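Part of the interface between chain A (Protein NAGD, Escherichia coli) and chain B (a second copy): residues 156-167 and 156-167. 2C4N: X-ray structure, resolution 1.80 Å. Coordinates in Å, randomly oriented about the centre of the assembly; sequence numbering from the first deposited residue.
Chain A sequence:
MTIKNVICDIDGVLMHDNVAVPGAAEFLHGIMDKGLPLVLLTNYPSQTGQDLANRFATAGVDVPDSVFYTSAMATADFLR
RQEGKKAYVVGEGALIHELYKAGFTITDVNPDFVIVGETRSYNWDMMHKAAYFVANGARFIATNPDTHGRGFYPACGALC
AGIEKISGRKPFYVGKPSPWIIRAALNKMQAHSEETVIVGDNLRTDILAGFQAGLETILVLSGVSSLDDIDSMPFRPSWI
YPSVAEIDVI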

# COMPACT_ATOMS: atom_id res chain seq x y z
N CYS A 156 3.83 -0.43 -19.08
CA CYS A 156 4.41 0.70 -18.36
C CYS A 156 4.40 0.59 -16.83
O CYS A 156 5.43 0.78 -16.18
CB CYS A 156 3.71 1.99 -18.77
SG CYS A 156 4.38 3.47 -18.00
N GLY A 157 3.23 0.30 -16.26
CA GLY A 157 3.11 0.20 -14.82
C GLY A 157 4.08 -0.78 -14.19
O GLY A 157 4.60 -0.53 -13.10
N ALA A 158 4.32 -1.89 -14.87
CA ALA A 158 5.24 -2.91 -14.38
C ALA A 158 6.69 -2.45 -14.47
O ALA A 158 7.52 -2.79 -13.61
CB ALA A 158 5.05 -4.21 -15.17
N LEU A 159 7.01 -1.67 -15.50
CA LEU A 159 8.36 -1.15 -15.67
C LEU A 159 8.65 -0.09 -14.62
O LEU A 159 9.79 0.06 -14.18
CB LEU A 159 8.53 -0.54 -17.07
CG LEU A 159 8.18 -1.43 -18.28
CD1 LEU A 159 8.75 -0.81 -19.54
CD2 LEU A 159 8.73 -2.83 -18.09
N CYS A 160 7.62 0.64 -14.20
CA CYS A 160 7.81 1.67 -13.18
C CYS A 160 7.98 1.08 -11.79
O CYS A 160 8.67 1.66 -10.95
CB CYS A 160 6.60 2.62 -13.17
SG CYS A 160 6.50 3.73 -14.60
N ALA A 161 7.37 -0.07 -11.56
CA ALA A 161 7.41 -0.72 -10.25
C ALA A 161 8.80 -0.79 -9.60
O ALA A 161 8.96 -0.40 -8.44
CB ALA A 161 6.80 -2.12 -10.35
N GLY A 162 9.78 -1.30 -10.34
CA GLY A 162 11.13 -1.40 -9.80
C GLY A 162 11.76 -0.04 -9.54
O GLY A 162 12.45 0.16 -8.54
N ILE A 163 11.51 0.90 -10.45
CA ILE A 163 12.05 2.25 -10.31
C ILE A 163 11.47 2.94 -9.08
O ILE A 163 12.19 3.61 -8.33
CB ILE A 163 11.73 3.09 -11.57
CG1 ILE A 163 12.39 2.45 -12.80
CG2 ILE A 163 12.22 4.53 -11.39
CD1 ILE A 163 11.84 2.93 -14.13
N GLU A 164 10.17 2.77 -8.86
CA GLU A 164 9.49 3.36 -7.70
C GLU A 164 10.02 2.75 -6.40
O GLU A 164 10.25 3.45 -5.42
CB GLU A 164 7.98 3.12 -7.78
CG GLU A 164 7.31 3.67 -9.02
CD GLU A 164 5.83 3.38 -9.07
OE1 GLU A 164 5.07 3.94 -8.26
OE2 GLU A 164 5.41 2.57 -9.93
N LYS A 165 10.19 1.43 -6.41
CA LYS A 165 10.68 0.70 -5.24
C LYS A 165 12.05 1.18 -4.78
O LYS A 165 12.28 1.39 -3.59
CB LYS A 165 10.76 -0.80 -5.57
CG LYS A 165 10.25 -1.72 -4.48
CD LYS A 165 8.78 -1.47 -4.22
CE LYS A 165 8.04 -2.75 -3.85
NZ LYS A 165 6.56 -2.57 -3.90
N ILE A 166 12.95 1.37 -5.73
CA ILE A 166 14.31 1.82 -5.44
C ILE A 166 14.39 3.29 -5.05
O ILE A 166 15.04 3.65 -4.08
CB ILE A 166 15.25 1.59 -6.65
CG1 ILE A 166 15.31 0.09 -6.98
CG2 ILE A 166 16.65 2.13 -6.35
CD1 ILE A 166 16.03 -0.23 -8.28
N SER A 167 13.71 4.15 -5.82
CA SER A 167 13.74 5.59 -5.57
C SER A 167 12.80 6.07 -4.47
O SER A 167 13.03 7.13 -3.89
CB SER A 167 13.42 6.35 -6.85
OG SER A 167 12.07 6.15 -7.24
N CYS B 156 17.09 -7.73 -5.20
CA CYS B 156 15.95 -8.64 -5.27
C CYS B 156 14.57 -7.99 -5.17
O CYS B 156 13.70 -8.24 -6.01
CB CYS B 156 16.08 -9.71 -4.18
SG CYS B 156 14.76 -10.94 -4.21
N GLY B 157 14.37 -7.17 -4.15
CA GLY B 157 13.08 -6.52 -3.96
C GLY B 157 12.61 -5.73 -5.17
O GLY B 157 11.41 -5.71 -5.48
N ALA B 158 13.54 -5.08 -5.85
CA ALA B 158 13.22 -4.29 -7.04
C ALA B 158 12.86 -5.19 -8.23
O ALA B 158 12.01 -4.84 -9.05
CB ALA B 158 14.40 -3.38 -7.40
N LEU B 159 13.52 -6.34 -8.32
CA LEU B 159 13.25 -7.28 -9.40
C LEU B 159 11.88 -7.92 -9.20
O LEU B 159 11.19 -8.25 -10.17
CB LEU B 159 14.32 -8.37 -9.45
CG LEU B 159 15.79 -7.92 -9.53
CD1 LEU B 159 16.66 -9.11 -9.94
CD2 LEU B 159 15.95 -6.80 -10.54
N CYS B 160 11.47 -8.09 -7.95
CA CYS B 160 10.17 -8.68 -7.67
C CYS B 160 9.02 -7.72 -7.94
O CYS B 160 7.92 -8.14 -8.30
CB CYS B 160 10.09 -9.14 -6.21
SG CYS B 160 11.09 -10.60 -5.82
N ALA B 161 9.28 -6.43 -7.77
CA ALA B 161 8.26 -5.40 -7.94
C ALA B 161 7.41 -5.53 -9.20
O ALA B 161 6.17 -5.51 -9.13
CB ALA B 161 8.92 -4.02 -7.89
N GLY B 162 8.05 -5.66 -10.36
CA GLY B 162 7.31 -5.80 -11.60
C GLY B 162 6.53 -7.10 -11.67
O GLY B 162 5.40 -7.13 -12.17
N ILE B 163 7.12 -8.18 -11.18
CA ILE B 163 6.47 -9.48 -11.17
C ILE B 163 5.22 -9.45 -10.29
O ILE B 163 4.18 -9.99 -10.66
CB ILE B 163 7.44 -10.58 -10.67
CG1 ILE B 163 8.65 -10.66 -11.62
CG2 ILE B 163 6.73 -11.92 -10.59
CD1 ILE B 163 9.85 -11.39 -11.04
N GLU B 164 5.33 -8.82 -9.13
CA GLU B 164 4.21 -8.71 -8.20
C GLU B 164 3.09 -7.86 -8.81
O GLU B 164 1.91 -8.20 -8.69
CB GLU B 164 4.66 -8.05 -6.88
CG GLU B 164 5.77 -8.78 -6.16
CD GLU B 164 6.21 -8.07 -4.89
OE1 GLU B 164 5.43 -8.04 -3.92
OE2 GLU B 164 7.34 -7.54 -4.86
N LYS B 165 3.47 -6.76 -9.45
CA LYS B 165 2.52 -5.85 -10.07
C LYS B 165 1.66 -6.54 -11.13
O LYS B 165 0.45 -6.36 -11.18
CB LYS B 165 3.28 -4.68 -10.72
CG LYS B 165 2.65 -3.31 -10.49
CD LYS B 165 2.63 -2.98 -9.01
CE LYS B 165 2.83 -1.49 -8.76
NZ LYS B 165 3.11 -1.20 -7.33
N ILE B 166 2.31 -7.33 -11.98
CA ILE B 166 1.63 -8.04 -13.05
C ILE B 166 0.80 -9.22 -12.56
O ILE B 166 -0.36 -9.38 -12.96
CB ILE B 166 2.64 -8.57 -14.10
CG1 ILE B 166 3.40 -7.39 -14.73
CG2 ILE B 166 1.92 -9.37 -15.19
CD1 ILE B 166 4.56 -7.80 -15.61
N SER B 167 1.37 -10.03 -11.68
CA SER B 167 0.68 -11.21 -11.17
C SER B 167 -0.30 -10.95 -10.04
O SER B 167 -1.22 -11.74 -9.82
CB SER B 167 1.70 -12.25 -10.70
OG SER B 167 2.39 -11.79 -9.55
O HOH W 1 6.05 -0.75 -6.56
O HOH W 2 5.12 -3.61 -6.40

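What lies at the centre of the contact? Ala A161 and Ala B161 meet across the exact two-fold axis, each with its CA-to-CB bond pointing toward the other helix. Their methyls, Ala A161 CB and Ala B161 CB, are 3.8 Å apart, in van der Waals contact. A pair of side chains this small lets the helix axes approach to 7.3 Å as they cross at 147°, in a nearly antiparallel sense.

Why can the backbones come so close beside this pair? Gly A162 packs its bare CA against the carbonyl of Ala B158, with Gly A162 CA 3.6 Å from Ala B158 O, and the symmetry-related pair, Gly B162 CA and Ala A158 O, repeats the distance. A CB modelled at ideal geometry on Gly A162 would sit 3.1 Å from Ala B158 O, a tight fit, so the absence of a side chain matters here.

How does the apolar packing continue outward? Ala A158 CB touches Ile B166 CG1 at 3.6 Å, and Ile A166 CG1 meets Ala B158 CB at the same distance. The isoleucine CA-to-CB bonds point sideways, but the ends of these side chains come nearer to the partner helix, extending the apolar surface beyond the central alanines.

What forms the polar edge? The two lysines combine both characters: Lys A165 CG lies 4.3 Å from Ala B161 CB, while its amine reaches water. No direct hydrogen bond joins the helices; instead two waters bridge them. Water 1 accepts from Lys A165 NZ at 3.3 Å and from Lys B165 NZ at 3.1 Å, and donates a weak bond to Ala A161 O at 3.5 Å. Water 2 repeats the arrangement about the axis, with its weak bond to Ala B161 O, so the like-charged amines share solvent.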